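Local structure of hypothetical protein (Giardia lamblia, 3I3F) at residues S84-L89 with E132-V137; V39-S44 with K70-A75; Q60-F65 with Y105-C110; D80-L85 with T114-C119. The protein is of unknown function but belongs to the YjgF-like (endoribonuclease L-PSP) family, forms a three-subunit assembly and binds pentanoic acid. One frame throughout, in Å; residues are numbered along the deposited sequence. Where two conformers were deposited one is given.

Interaction 1. Residues S84-L89 with E132-V137; sequences SLNIFL and EVVNVV
Strands 84-89 and 132-137 run antiparallel, their short axes 158° apart in direction and 4.7 Å apart at closest. Asn86 with Val134 and Phe88 with Glu132 are hydrogen-bonded pairs, with Ile87 and Val133 a non-hydrogen-bonded pair between them; Phe88 N gives a nearly straight bond of 2.8 Å to Glu132 O. Between Ser84 and Asn86 the register slips by one residue, a beta bulge, so that Ser84 pairs with Val137. Asn135 sits in this bulge with both backbone angles positive, a left-handed conformation, which brings its side chain round toward strand 84-89.

There the amide of Asn135 crosses that of Asn86 with the planes 84° apart, and Asn135 ND2 donates to Asn86 OD1 over 2.8 Å. The donor stands above the plane of the accepting amide rather than on a lone pair. Asn86 ND2 turns back to Leu85 O at 3.0 Å, fixing the flip of the amide. A water bridges Ser84 OG and Asn135 O. On the same face Val134 CG2 lies between Asn86 CB and Phe88 CE2, 3.7 Å from the latter; in the bulged region Leu85 CB meets Val136 CG2 (3.9 Å).

Asn86 OD1 also accepts from Asn135 ND2 of the third subunit, and Asn135 ND2 also donates to Asn86 OD1 of the second. The buried carbonyl is thus gripped by two amides, and the bulge links an asparagine network across the trimer.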
loop_
_atom_site.group_PDB
_atom_site.type_symbol
_atom_site.label_atom_id
_atom_site.label_comp_id
_atom_site.label_asym_id
_atom_site.label_seq_id
_atom_site.Cartn_x
_atom_site.Cartn_y
_atom_site.Cartn_z
ATOM N N SER A 84 7.462 4.224 -6.445
ATOM C CA SER A 84 7.172 3.885 -5.059
ATOM C C SER A 84 7.180 2.373 -4.850
ATOM O O SER A 84 6.874 1.612 -5.769
ATOM C CB SER A 84 5.806 4.459 -4.672
ATOM O OG SER A 84 5.507 4.231 -3.306
ATOM N N LEU A 85 7.552 1.952 -3.644
ATOM C CA LEU A 85 7.438 0.553 -3.230
ATOM C C LEU A 85 7.291 0.478 -1.714
ATOM O O LEU A 85 7.580 1.445 -1.008
ATOM C CB LEU A 85 8.638 -0.272 -3.715
ATOM C CG LEU A 85 10.047 0.089 -3.234
ATOM C CD1 LEU A 85 10.285 -0.386 -1.810
ATOM C CD2 LEU A 85 11.084 -0.517 -4.167
ATOM N N ASN A 86 6.805 -0.658 -1.225
ATOM C CA ASN A 86 6.679 -0.913 0.208
ATOM C C ASN A 86 7.471 -2.161 0.557
ATOM O O ASN A 86 7.521 -3.107 -0.230
ATOM C CB ASN A 86 5.226 -1.182 0.615
ATOM C CG ASN A 86 4.281 -0.014 0.361
ATOM O OD1 ASN A 86 3.070 -0.173 0.519
ATOM N ND2 ASN A 86 4.808 1.145 -0.015
ATOM N N ILE A 87 8.057 -2.176 1.749
ATOM C CA ILE A 87 8.787 -3.339 2.232
ATOM C C ILE A 87 8.123 -3.881 3.490
ATOM O O ILE A 87 7.836 -3.127 4.421
ATOM C CB ILE A 87 10.247 -2.983 2.559
ATOM C CG1 ILE A 87 10.966 -2.465 1.310
ATOM C CG2 ILE A 87 10.983 -4.199 3.120
ATOM C CD1 ILE A 87 12.066 -1.501 1.618
ATOM N N PHE A 88 7.866 -5.185 3.496
ATOM C CA PHE A 88 7.493 -5.900 4.708
ATOM C C PHE A 88 8.657 -6.807 5.079
ATOM O O PHE A 88 9.027 -7.692 4.309
ATOM C CB PHE A 88 6.231 -6.744 4.499
ATOM C CG PHE A 88 4.957 -5.943 4.433
ATOM C CD1 PHE A 88 4.548 -5.172 5.514
ATOM C CD2 PHE A 88 4.151 -5.985 3.303
ATOM C CE1 PHE A 88 3.367 -4.437 5.462
ATOM C CE2 PHE A 88 2.968 -5.255 3.245
ATOM C CZ PHE A 88 2.578 -4.480 4.326
ATOM N N LEU A 89 9.253 -6.564 6.242
ATOM C CA LEU A 89 10.271 -7.453 6.787
ATOM C C LEU A 89 9.607 -8.355 7.815
ATOM O O LEU A 89 8.685 -7.936 8.510
ATOM C CB LEU A 89 11.400 -6.654 7.439
ATOM C CG LEU A 89 12.235 -5.778 6.502
ATOM C CD1 LEU A 89 13.266 -4.987 7.294
ATOM C CD2 LEU A 89 12.913 -6.613 5.423
ATOM N N GLU A 132 9.388 -9.250 1.952
ATOM C CA GLU A 132 8.461 -9.169 0.834
ATOM C C GLU A 132 8.354 -7.718 0.400
ATOM O O GLU A 132 8.219 -6.826 1.238
ATOM C CB GLU A 132 7.087 -9.710 1.227
ATOM C CG GLU A 132 6.100 -9.756 0.066
ATOM C CD GLU A 132 4.825 -10.509 0.379
ATOM O OE1 GLU A 132 4.735 -11.141 1.456
ATOM O OE2 GLU A 132 3.906 -10.471 -0.469
ATOM N N VAL A 133 8.439 -7.487 -0.904
ATOM C CA VAL A 133 8.333 -6.143 -1.459
ATOM C C VAL A 133 7.028 -6.051 -2.237
ATOM O O VAL A 133 6.775 -6.853 -3.141
ATOM C CB VAL A 133 9.539 -5.805 -2.352
ATOM C CG1 VAL A 133 9.372 -4.432 -2.986
ATOM C CG2 VAL A 133 10.822 -5.863 -1.533
ATOM N N VAL A 134 6.198 -5.080 -1.867
ATOM C CA VAL A 134 4.844 -4.966 -2.397
ATOM C C VAL A 134 4.569 -3.547 -2.879
ATOM O O VAL A 134 5.346 -2.628 -2.615
ATOM C CB VAL A 134 3.789 -5.368 -1.336
ATOM C CG1 VAL A 134 4.092 -6.756 -0.773
ATOM C CG2 VAL A 134 3.723 -4.343 -0.213
ATOM N N ASN A 135 3.462 -3.384 -3.598
ATOM C CA ASN A 135 3.039 -2.079 -4.109
ATOM C C ASN A 135 4.124 -1.359 -4.912
ATOM O O ASN A 135 4.263 -0.136 -4.827
ATOM C CB ASN A 135 2.528 -1.196 -2.963
ATOM C CG ASN A 135 1.266 -1.741 -2.331
ATOM O OD1 ASN A 135 0.393 -2.261 -3.023
ATOM N ND2 ASN A 135 1.162 -1.629 -1.014
ATOM N N VAL A 136 4.884 -2.117 -5.698
ATOM C CA VAL A 136 5.834 -1.517 -6.624
ATOM C C VAL A 136 5.036 -0.844 -7.729
ATOM O O VAL A 136 4.230 -1.492 -8.399
ATOM C CB VAL A 136 6.792 -2.554 -7.238
ATOM C CG1 VAL A 136 7.633 -1.921 -8.345
ATOM C CG2 VAL A 136 7.685 -3.145 -6.162
ATOM N N VAL A 137 5.247 0.460 -7.881
ATOM C CA VAL A 137 4.613 1.258 -8.922
ATOM C C VAL A 137 5.727 1.921 -9.724
ATOM O O VAL A 137 6.616 2.556 -9.152
ATOM C CB VAL A 137 3.692 2.337 -8.315
ATOM C CG1 VAL A 137 3.000 3.143 -9.414
ATOM C CG2 VAL A 137 2.662 1.695 -7.389
HETATM O O HOH W 1 3.945 2.055 -3.326
#

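Interaction 2. Residues V39-S44 with K70-A75. With LEA (pentanoic acid), chain F.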
loop_
_atom_site.group_PDB
_atom_site.type_symbol
_atom_site.label_atom_id
_atom_site.label_comp_id
_atom_site.label_asym_id
_atom_site.label_seq_id
_atom_site.Cartn_x
_atom_site.Cartn_y
_atom_site.Cartn_z
ATOM N N VAL A 39 3.197 0.741 -14.495
ATOM C CA VAL A 39 3.335 -0.680 -14.197
ATOM C C VAL A 39 3.155 -0.911 -12.700
ATOM O O VAL A 39 3.729 -0.188 -11.883
ATOM C CB VAL A 39 4.720 -1.207 -14.620
ATOM C CG1 VAL A 39 4.799 -2.722 -14.436
ATOM C CG2 VAL A 39 5.020 -0.824 -16.066
ATOM N N TYR A 40 2.337 -1.905 -12.359
ATOM C CA TYR A 40 2.129 -2.342 -10.980
ATOM C C TYR A 40 2.590 -3.788 -10.874
ATOM O O TYR A 40 2.410 -4.563 -11.811
ATOM C CB TYR A 40 0.647 -2.261 -10.607
ATOM C CG TYR A 40 0.103 -0.854 -10.548
ATOM C CD1 TYR A 40 -0.104 -0.220 -9.329
ATOM C CD2 TYR A 40 -0.198 -0.153 -11.713
ATOM C CE1 TYR A 40 -0.599 1.074 -9.268
ATOM C CE2 TYR A 40 -0.691 1.145 -11.663
ATOM C CZ TYR A 40 -0.890 1.750 -10.435
ATOM O OH TYR A 40 -1.380 3.035 -10.364
ATOM N N LEU A 41 3.182 -4.155 -9.740
ATOM C CA LEU A 41 3.596 -5.538 -9.508
ATOM C C LEU A 41 2.861 -6.154 -8.326
ATOM O O LEU A 41 2.583 -5.481 -7.332
ATOM C CB LEU A 41 5.099 -5.628 -9.239
ATOM C CG LEU A 41 6.067 -5.084 -10.289
ATOM C CD1 LEU A 41 7.494 -5.395 -9.869
ATOM C CD2 LEU A 41 5.791 -5.664 -11.665
ATOM N N GLY A 42 2.569 -7.447 -8.432
ATOM C CA GLY A 42 2.141 -8.225 -7.278
ATOM C C GLY A 42 3.309 -8.401 -6.326
ATOM O O GLY A 42 4.453 -8.074 -6.663
ATOM N N GLY A 43 3.029 -8.917 -5.136
ATOM C CA GLY A 43 4.065 -9.111 -4.126
ATOM C C GLY A 43 5.235 -9.913 -4.662
ATOM O O GLY A 43 5.040 -10.913 -5.359
ATOM N N SER A 44 6.447 -9.451 -4.360
ATOM C CA SER A 44 7.672 -10.123 -4.785
ATOM C C SER A 44 8.404 -10.680 -3.574
ATOM O O SER A 44 8.512 -10.011 -2.543
ATOM C CB SER A 44 8.579 -9.154 -5.541
ATOM O OG SER A 44 7.956 -8.702 -6.730
ATOM N N LYS A 70 13.409 -8.030 -13.416
ATOM C CA LYS A 70 12.989 -8.793 -14.591
ATOM C C LYS A 70 11.542 -8.493 -14.982
ATOM O O LYS A 70 11.243 -8.315 -16.160
ATOM C CB LYS A 70 13.174 -10.294 -14.360
ATOM C CG LYS A 70 14.627 -10.737 -14.349
ATOM C CD LYS A 70 14.741 -12.235 -14.153
ATOM C CE LYS A 70 16.190 -12.672 -14.035
ATOM N NZ LYS A 70 16.310 -14.057 -13.497
ATOM N N CYS A 71 10.650 -8.431 -13.996
ATOM C CA CYS A 71 9.249 -8.104 -14.264
ATOM C C CYS A 71 9.107 -6.722 -14.893
ATOM O O CYS A 71 8.399 -6.560 -15.888
ATOM C CB CYS A 71 8.414 -8.173 -12.985
ATOM S SG CYS A 71 8.077 -9.844 -12.409
ATOM N N LEU A 72 9.780 -5.727 -14.317
ATOM C CA LEU A 72 9.686 -4.358 -14.818
ATOM C C LEU A 72 10.247 -4.225 -16.234
ATOM O O LEU A 72 9.639 -3.570 -17.077
ATOM C CB LEU A 72 10.382 -3.375 -13.870
ATOM C CG LEU A 72 9.677 -3.170 -12.525
ATOM C CD1 LEU A 72 10.495 -2.269 -11.616
ATOM C CD2 LEU A 72 8.284 -2.594 -12.729
ATOM N N GLU A 73 11.387 -4.851 -16.503
ATOM C CA GLU A 73 11.983 -4.789 -17.842
ATOM C C GLU A 73 11.099 -5.492 -18.877
ATOM O O GLU A 73 10.950 -5.014 -20.002
ATOM C CB GLU A 73 13.409 -5.347 -17.829
ATOM C CG GLU A 73 14.381 -4.408 -17.112
ATOM C CD GLU A 73 15.803 -4.932 -17.022
ATOM O OE1 GLU A 73 16.095 -6.006 -17.587
ATOM O OE2 GLU A 73 16.635 -4.258 -16.376
ATOM N N TYR A 74 10.491 -6.603 -18.473
ATOM C CA TYR A 74 9.528 -7.328 -19.301
ATOM C C TYR A 74 8.324 -6.446 -19.656
ATOM O O TYR A 74 7.771 -6.549 -20.755
ATOM C CB TYR A 74 9.076 -8.584 -18.547
ATOM C CG TYR A 74 8.233 -9.567 -19.328
ATOM C CD1 TYR A 74 8.803 -10.395 -20.292
ATOM C CD2 TYR A 74 6.871 -9.699 -19.073
ATOM C CE1 TYR A 74 8.033 -11.315 -20.992
ATOM C CE2 TYR A 74 6.093 -10.611 -19.769
ATOM C CZ TYR A 74 6.679 -11.416 -20.728
ATOM O OH TYR A 74 5.906 -12.322 -21.417
ATOM N N ALA A 75 7.945 -5.566 -18.729
ATOM C CA ALA A 75 6.807 -4.657 -18.905
ATOM C C ALA A 75 7.200 -3.279 -19.465
ATOM O O ALA A 75 6.454 -2.314 -19.302
ATOM C CB ALA A 75 6.078 -4.489 -17.571
HETATM C C2 LEA F . -0.189 -13.326 -1.827
HETATM O O2 LEA F . -0.725 -12.240 -2.139
HETATM C C3 LEA F . 1.228 -13.633 -2.256
HETATM C C4 LEA F . 1.901 -12.432 -2.921
HETATM C C5 LEA F . 3.333 -12.713 -3.376
HETATM C C6 LEA F . 3.932 -13.972 -2.784
HETATM O O1 LEA F . -0.788 -14.198 -1.164
#
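Apolar carbons alone carry this contact between the segments: strand 39-41 and helix 70-74 meet in the helix-on-sheet packing of the alpha+beta YjgF-like fold, the helix lying along one face of the mixed sheet, roughly antiparallel to the strand. Their short axes approach to 9.5 Å and run 151° apart in direction. Val39 and Leu41 point toward the helix, Val39 meeting Leu72 and Ala75, and Leu41 meeting Cys71 and Leu72, whereas Tyr40 between them points away and packs on Val83 of the second subunit.

Leu72 reaches across from its helix with CG beside its own backbone N (chi1 -69°) and the chain then extended, which puts CD2 among the branches of both strand residues. It meets Val39 obliquely, Leu72 CD2 to Val39 CG1 at 3.9 Å, and Leu41 at about a right angle, Leu72 CD2 to Leu41 CD1 at 4.1 Å. The other branch of Leu41, CD2, touches Cys71 CB at 3.9 Å. Ala75, where helical geometry ends, sets its methyl against Val39 CG1 at 3.8 Å.

Beyond the strand the chain passes into the pentanoic acid pocket, whose acid is hydrogen-bonded by Gln126 and by Arg118 of the second subunit. Gly43 borders the alkyl chain, its carbonyl O lying 3.2 Å from C5 of the ligand.

Interaction 3. Residues Q60-F65 with Y105-C110; sequences QTRQTF and YREVFC
Tyr105 opens the second segment and belongs, with Phe65 and Phe109, to an aromatic cluster where helices 56-74 and 95-108 lie side by side on the sheet. Its CG is anti to the backbone N (chi1 -173°), and the ring edge at CD1 comes to 3.5 Å from Phe65 CZ; the two planes stand 72° apart, an oblique pairing. The same ring makes a cation-pi contact with Arg118, a ligand-pocket residue, so the cluster lies next to that site.

Glu107 works at the exposed margin. Its extended chain brings OE1 to 3.5 Å from Arg62 NH2, a long salt bridge with carboxylate and guanidinium planes inclined to each other; Arg62 NH2 has a second, weak ion pair with Glu58.

Val108 points toward helix 60-65 and sets CG2 against the root of the phenylalanine, 4.0 Å from Phe65 CB. Its CG1 lies on one face of the Phe109 ring, near the rim.

Phe109, the first residue to leave helical angles, adds an offset edge-to-face pair with its edge toward the face of Phe65: the planes are 85° apart and the centroids 5.9 Å. Its CD2 also lies over one face of Tyr105, near the rim, and the edge atom CE2 comes to 3.8 Å from Phe65 CE1.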
loop_
_atom_site.group_PDB
_atom_site.type_symbol
_atom_site.label_atom_id
_atom_site.label_comp_id
_atom_site.label_asym_id
_atom_site.label_seq_id
_atom_site.Cartn_x
_atom_site.Cartn_y
_atom_site.Cartn_z
ATOM N N GLN A 60 17.395 -14.094 -0.123
ATOM C CA GLN A 60 15.994 -13.767 -0.408
ATOM C C GLN A 60 15.854 -12.334 -0.917
ATOM O O GLN A 60 15.074 -12.076 -1.832
ATOM C CB GLN A 60 15.102 -13.977 0.819
ATOM C CG GLN A 60 14.814 -15.440 1.117
ATOM C CD GLN A 60 13.756 -15.639 2.190
ATOM O OE1 GLN A 60 12.896 -14.782 2.405
ATOM N NE2 GLN A 60 13.809 -16.782 2.862
ATOM N N THR A 61 16.617 -11.412 -0.333
ATOM C CA THR A 61 16.582 -10.012 -0.746
ATOM C C THR A 61 17.085 -9.842 -2.179
ATOM O O THR A 61 16.442 -9.170 -2.985
ATOM C CB THR A 61 17.399 -9.121 0.210
ATOM O OG1 THR A 61 16.825 -9.189 1.522
ATOM C CG2 THR A 61 17.405 -7.672 -0.262
ATOM N N ARG A 62 18.217 -10.462 -2.502
ATOM C CA ARG A 62 18.777 -10.374 -3.850
ATOM C C ARG A 62 17.821 -10.969 -4.886
ATOM O O ARG A 62 17.621 -10.398 -5.956
ATOM C CB ARG A 62 20.138 -11.074 -3.920
ATOM C CG ARG A 62 21.240 -10.364 -3.147
ATOM C CD ARG A 62 22.567 -11.100 -3.256
ATOM N NE ARG A 62 23.632 -10.441 -2.503
ATOM C CZ ARG A 62 24.337 -9.406 -2.954
ATOM N NH1 ARG A 62 24.090 -8.907 -4.157
ATOM N NH2 ARG A 62 25.291 -8.869 -2.202
ATOM N N GLN A 63 17.230 -12.116 -4.560
ATOM C CA GLN A 63 16.285 -12.772 -5.464
ATOM C C GLN A 63 15.015 -11.935 -5.658
ATOM O O GLN A 63 14.492 -11.854 -6.769
ATOM C CB GLN A 63 15.930 -14.172 -4.954
ATOM C CG GLN A 63 15.039 -14.977 -5.897
ATOM C CD GLN A 63 15.731 -15.314 -7.203
ATOM O OE1 GLN A 63 16.769 -15.974 -7.209
ATOM N NE2 GLN A 63 15.161 -14.863 -8.314
ATOM N N THR A 64 14.533 -11.317 -4.582
ATOM C CA THR A 64 13.343 -10.468 -4.650
ATOM C C THR A 64 13.530 -9.315 -5.633
ATOM O O THR A 64 12.668 -9.070 -6.476
ATOM C CB THR A 64 12.969 -9.908 -3.262
ATOM O OG1 THR A 64 12.611 -10.988 -2.394
ATOM C CG2 THR A 64 11.794 -8.940 -3.361
ATOM N N PHE A 65 14.656 -8.617 -5.536
ATOM C CA PHE A 65 14.892 -7.479 -6.419
ATOM C C PHE A 65 15.272 -7.893 -7.839
ATOM O O PHE A 65 15.007 -7.154 -8.782
ATOM C CB PHE A 65 15.896 -6.503 -5.803
ATOM C CG PHE A 65 15.298 -5.669 -4.708
ATOM C CD1 PHE A 65 14.381 -4.670 -5.012
ATOM C CD2 PHE A 65 15.606 -5.909 -3.377
ATOM C CE1 PHE A 65 13.802 -3.908 -4.012
ATOM C CE2 PHE A 65 15.030 -5.146 -2.369
ATOM C CZ PHE A 65 14.123 -4.148 -2.689
ATOM N N TYR A 105 19.686 -3.138 -0.192
ATOM C CA TYR A 105 18.760 -2.222 -0.854
ATOM C C TYR A 105 19.509 -1.081 -1.540
ATOM O O TYR A 105 19.193 -0.711 -2.672
ATOM C CB TYR A 105 17.773 -1.652 0.168
ATOM C CG TYR A 105 16.670 -0.823 -0.441
ATOM C CD1 TYR A 105 15.507 -1.423 -0.909
ATOM C CD2 TYR A 105 16.783 0.560 -0.542
ATOM C CE1 TYR A 105 14.484 -0.670 -1.466
ATOM C CE2 TYR A 105 15.766 1.322 -1.097
ATOM C CZ TYR A 105 14.617 0.699 -1.557
ATOM O OH TYR A 105 13.597 1.441 -2.110
ATOM N N ARG A 106 20.513 -0.537 -0.854
ATOM C CA ARG A 106 21.313 0.555 -1.403
ATOM C C ARG A 106 22.222 0.116 -2.555
ATOM O O ARG A 106 22.684 0.955 -3.321
ATOM C CB ARG A 106 22.131 1.232 -0.300
ATOM C CG ARG A 106 21.288 2.057 0.665
ATOM C CD ARG A 106 22.157 2.874 1.605
ATOM N NE ARG A 106 22.959 2.028 2.489
ATOM C CZ ARG A 106 22.585 1.591 3.693
ATOM N NH1 ARG A 106 21.399 1.908 4.204
ATOM N NH2 ARG A 106 23.409 0.824 4.395
ATOM N N GLU A 107 22.490 -1.185 -2.669
ATOM C CA GLU A 107 23.209 -1.723 -3.829
ATOM C C GLU A 107 22.300 -1.845 -5.054
ATOM O O GLU A 107 22.780 -1.854 -6.185
ATOM C CB GLU A 107 23.825 -3.087 -3.508
ATOM C CG GLU A 107 24.930 -3.036 -2.468
ATOM C CD GLU A 107 25.507 -4.406 -2.141
ATOM O OE1 GLU A 107 25.036 -5.417 -2.705
ATOM O OE2 GLU A 107 26.444 -4.468 -1.317
ATOM N N VAL A 108 20.993 -1.955 -4.828
ATOM C CA VAL A 108 20.022 -2.004 -5.921
ATOM C C VAL A 108 19.703 -0.590 -6.397
ATOM O O VAL A 108 19.687 -0.320 -7.599
ATOM C CB VAL A 108 18.725 -2.713 -5.486
ATOM C CG1 VAL A 108 17.687 -2.667 -6.603
ATOM C CG2 VAL A 108 19.022 -4.152 -5.086
ATOM N N PHE A 109 19.449 0.300 -5.441
ATOM C CA PHE A 109 19.196 1.713 -5.715
ATOM C C PHE A 109 20.417 2.495 -5.225
ATOM O O PHE A 109 20.459 2.956 -4.082
ATOM C CB PHE A 109 17.898 2.149 -5.030
ATOM C CG PHE A 109 16.710 1.309 -5.418
ATOM C CD1 PHE A 109 16.034 1.553 -6.606
ATOM C CD2 PHE A 109 16.287 0.259 -4.614
ATOM C CE1 PHE A 109 14.948 0.774 -6.980
ATOM C CE2 PHE A 109 15.197 -0.526 -4.981
ATOM C CZ PHE A 109 14.530 -0.266 -6.167
ATOM N N CYS A 110 21.397 2.642 -6.118
ATOM C CA CYS A 110 22.724 3.128 -5.730
ATOM C C CYS A 110 22.900 4.646 -5.813
ATOM O O CYS A 110 23.943 5.164 -5.419
ATOM C CB CYS A 110 23.806 2.426 -6.558
ATOM S SG CYS A 110 23.664 2.681 -8.334
#

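Interaction 4. Residues D80-L85 with T114-C119. With LEA (pentanoic acid), chain D.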
loop_
_atom_site.group_PDB
_atom_site.type_symbol
_atom_site.label_atom_id
_atom_site.label_comp_id
_atom_site.label_asym_id
_atom_site.label_seq_id
_atom_site.Cartn_x
_atom_site.Cartn_y
_atom_site.Cartn_z
ATOM N N ASP A 80 15.068 1.832 -12.390
ATOM C CA ASP A 80 15.211 3.294 -12.371
ATOM C C ASP A 80 13.916 4.049 -12.697
ATOM O O ASP A 80 13.885 5.278 -12.622
ATOM C CB ASP A 80 16.352 3.751 -13.301
ATOM C CG ASP A 80 16.201 3.252 -14.728
ATOM O OD1 ASP A 80 15.634 2.159 -14.935
ATOM O OD2 ASP A 80 16.672 3.955 -15.648
ATOM N N TYR A 81 12.853 3.322 -13.046
ATOM C CA TYR A 81 11.545 3.925 -13.306
ATOM C C TYR A 81 10.539 3.694 -12.173
ATOM O O TYR A 81 9.398 4.143 -12.258
ATOM C CB TYR A 81 10.977 3.408 -14.629
ATOM C CG TYR A 81 11.740 3.906 -15.828
ATOM C CD1 TYR A 81 11.315 5.030 -16.530
ATOM C CD2 TYR A 81 12.899 3.266 -16.250
ATOM C CE1 TYR A 81 12.023 5.497 -17.633
ATOM C CE2 TYR A 81 13.615 3.724 -17.349
ATOM C CZ TYR A 81 13.173 4.840 -18.033
ATOM O OH TYR A 81 13.883 5.288 -19.124
ATOM N N ILE A 82 10.966 3.009 -11.112
ATOM C CA ILE A 82 10.113 2.801 -9.945
ATOM C C ILE A 82 9.865 4.137 -9.249
ATOM O O ILE A 82 10.806 4.886 -8.979
ATOM C CB ILE A 82 10.737 1.813 -8.938
ATOM C CG1 ILE A 82 10.809 0.409 -9.541
ATOM C CG2 ILE A 82 9.924 1.774 -7.645
ATOM C CD1 ILE A 82 11.604 -0.568 -8.701
ATOM N N VAL A 83 8.591 4.420 -8.983
ATOM C CA VAL A 83 8.155 5.631 -8.291
ATOM C C VAL A 83 8.039 5.373 -6.789
ATOM O O VAL A 83 8.451 6.191 -5.963
ATOM C CB VAL A 83 6.770 6.076 -8.815
ATOM C CG1 VAL A 83 6.229 7.252 -8.010
ATOM C CG2 VAL A 83 6.843 6.413 -10.301
ATOM N N SER A 84 7.462 4.224 -6.445
ATOM C CA SER A 84 7.172 3.885 -5.059
ATOM C C SER A 84 7.180 2.373 -4.850
ATOM O O SER A 84 6.874 1.612 -5.769
ATOM C CB SER A 84 5.806 4.459 -4.672
ATOM O OG SER A 84 5.507 4.231 -3.306
ATOM N N LEU A 85 7.552 1.952 -3.644
ATOM C CA LEU A 85 7.438 0.553 -3.230
ATOM C C LEU A 85 7.291 0.478 -1.714
ATOM O O LEU A 85 7.580 1.445 -1.008
ATOM C CB LEU A 85 8.638 -0.272 -3.715
ATOM C CG LEU A 85 10.047 0.089 -3.234
ATOM C CD1 LEU A 85 10.285 -0.386 -1.810
ATOM C CD2 LEU A 85 11.084 -0.517 -4.167
ATOM N N THR A 114 18.004 9.746 -6.230
ATOM C CA THR A 114 16.882 9.242 -7.027
ATOM C C THR A 114 16.257 7.951 -6.487
ATOM O O THR A 114 15.564 7.245 -7.222
ATOM C CB THR A 114 17.317 9.000 -8.489
ATOM O OG1 THR A 114 18.334 7.994 -8.523
ATOM C CG2 THR A 114 17.845 10.285 -9.114
ATOM N N ARG A 115 16.476 7.641 -5.209
ATOM C CA ARG A 115 15.852 6.459 -4.617
ATOM C C ARG A 115 14.336 6.637 -4.604
ATOM O O ARG A 115 13.846 7.739 -4.362
ATOM C CB ARG A 115 16.375 6.196 -3.204
ATOM C CG ARG A 115 17.843 5.851 -3.184
ATOM C CD ARG A 115 18.302 5.221 -1.887
ATOM N NE ARG A 115 19.621 4.625 -2.102
ATOM C CZ ARG A 115 20.749 4.950 -1.470
ATOM N NH1 ARG A 115 20.774 5.847 -0.489
ATOM N NH2 ARG A 115 21.872 4.331 -1.812
ATOM N N PRO A 116 13.587 5.560 -4.886
ATOM C CA PRO A 116 12.134 5.692 -4.959
ATOM C C PRO A 116 11.481 5.910 -3.602
ATOM O O PRO A 116 12.096 5.671 -2.563
ATOM C CB PRO A 116 11.690 4.355 -5.560
ATOM C CG PRO A 116 12.764 3.398 -5.194
ATOM C CD PRO A 116 14.032 4.191 -5.210
ATOM N N CYS A 117 10.235 6.368 -3.618
ATOM C CA CYS A 117 9.456 6.461 -2.394
ATOM C C CYS A 117 9.401 5.087 -1.742
ATOM O O CYS A 117 9.243 4.070 -2.422
ATOM C CB CYS A 117 8.046 6.971 -2.684
ATOM S SG CYS A 117 8.005 8.652 -3.343
ATOM N N ARG A 118 9.559 5.062 -0.424
ATOM C CA ARG A 118 9.667 3.812 0.309
ATOM C C ARG A 118 9.027 3.919 1.680
ATOM O O ARG A 118 9.007 4.988 2.289
ATOM C CB ARG A 118 11.143 3.442 0.475
ATOM C CG ARG A 118 11.389 1.989 0.810
ATOM C CD ARG A 118 12.851 1.731 1.157
ATOM N NE ARG A 118 13.064 1.581 2.596
ATOM C CZ ARG A 118 14.097 0.947 3.153
ATOM N NH1 ARG A 118 15.042 0.384 2.404
ATOM N NH2 ARG A 118 14.184 0.862 4.474
ATOM N N CYS A 119 8.483 2.802 2.146
ATOM C CA CYS A 119 8.217 2.607 3.562
ATOM C C CYS A 119 8.631 1.186 3.909
ATOM O O CYS A 119 8.793 0.342 3.024
ATOM C CB CYS A 119 6.746 2.864 3.904
ATOM S SG CYS A 119 5.569 1.714 3.170
HETATM C C2 LEA D . 11.848 3.303 5.523
HETATM O O2 LEA D . 12.672 2.570 6.111
HETATM C C3 LEA D . 11.382 4.590 6.171
HETATM C C4 LEA D . 11.820 4.696 7.631
HETATM C C5 LEA D . 11.704 6.125 8.155
HETATM C C6 LEA D . 10.390 6.771 7.768
HETATM O O1 LEA D . 11.389 3.012 4.397
#
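Strand 82-85 and the weakly bonded strand 117-119 run parallel, 13° apart in direction and 4.8 Å at closest approach, and two backbone bonds flank Cys117: its N donates to Val83 O and its O accepts from Leu85 N, both over 3.0 Å. Neither is quite straight, and each donor stands out of the carbonyl plane. Val83 and Ser84 both face Val137 on the adjoining strand, a classic beta bulge at the start of strand 82-90.

Pro116 turns CB toward this start, 3.8 Å from Ile82 CG2, and Phe109 also packs on both residues. On the face of Ser84 and Cys117, Ser84 CB and OG lie beside Cys117 CB. On the other face Leu85 and Arg118 run side by side in the same direction, Leu85 CD1 touching Arg118 CG at 3.7 Å; the crowded chi1 of Leu85 (61°) turns its branches that way.

Arg118 starts with CG anti to the backbone N, then bends at chi3 (103°) and presents its guanidinium edge to the acid. Arg118 NE donates to O1 and Arg118 NH2 to O2 of pentanoic acid, each over 2.8 Å, a two-pronged grip that would favour the ionised carboxylate. Asn102 holds NH2 as well, and Tyr105 adds a cation-pi contact. The arrangement joins the two parallel strands of a beta-alpha-beta unit, with an arginine-carboxylate site near the third subunit, as in the intersubunit pockets of the YjgF-like family.

Overall arrangement
From the N terminus, interaction 2 closes first, joining strand 38-41 to the end of helix 56-74 before strand 82-90 begins. It is therefore in series with interactions 1 and 4, but crosses interaction 3, which starts earlier on the same helix and closes on the C-terminal end of helix 95-108. Interactions 1 and 4 both set out from strand 82-90 and share Ser84 and Leu85; 4 closes on strand 117-123, 1 on strand 131-139, and both cross 3. In the sheet, strand 131-139 bridges the other pieces: Val136 O reaches Leu41 N at 3.2 Å, and Val137 O reaches Val83 N at 2.7 Å. Helix packing meets the sheet where Val133 CG2 lies 3.9 Å from Phe65 CZ.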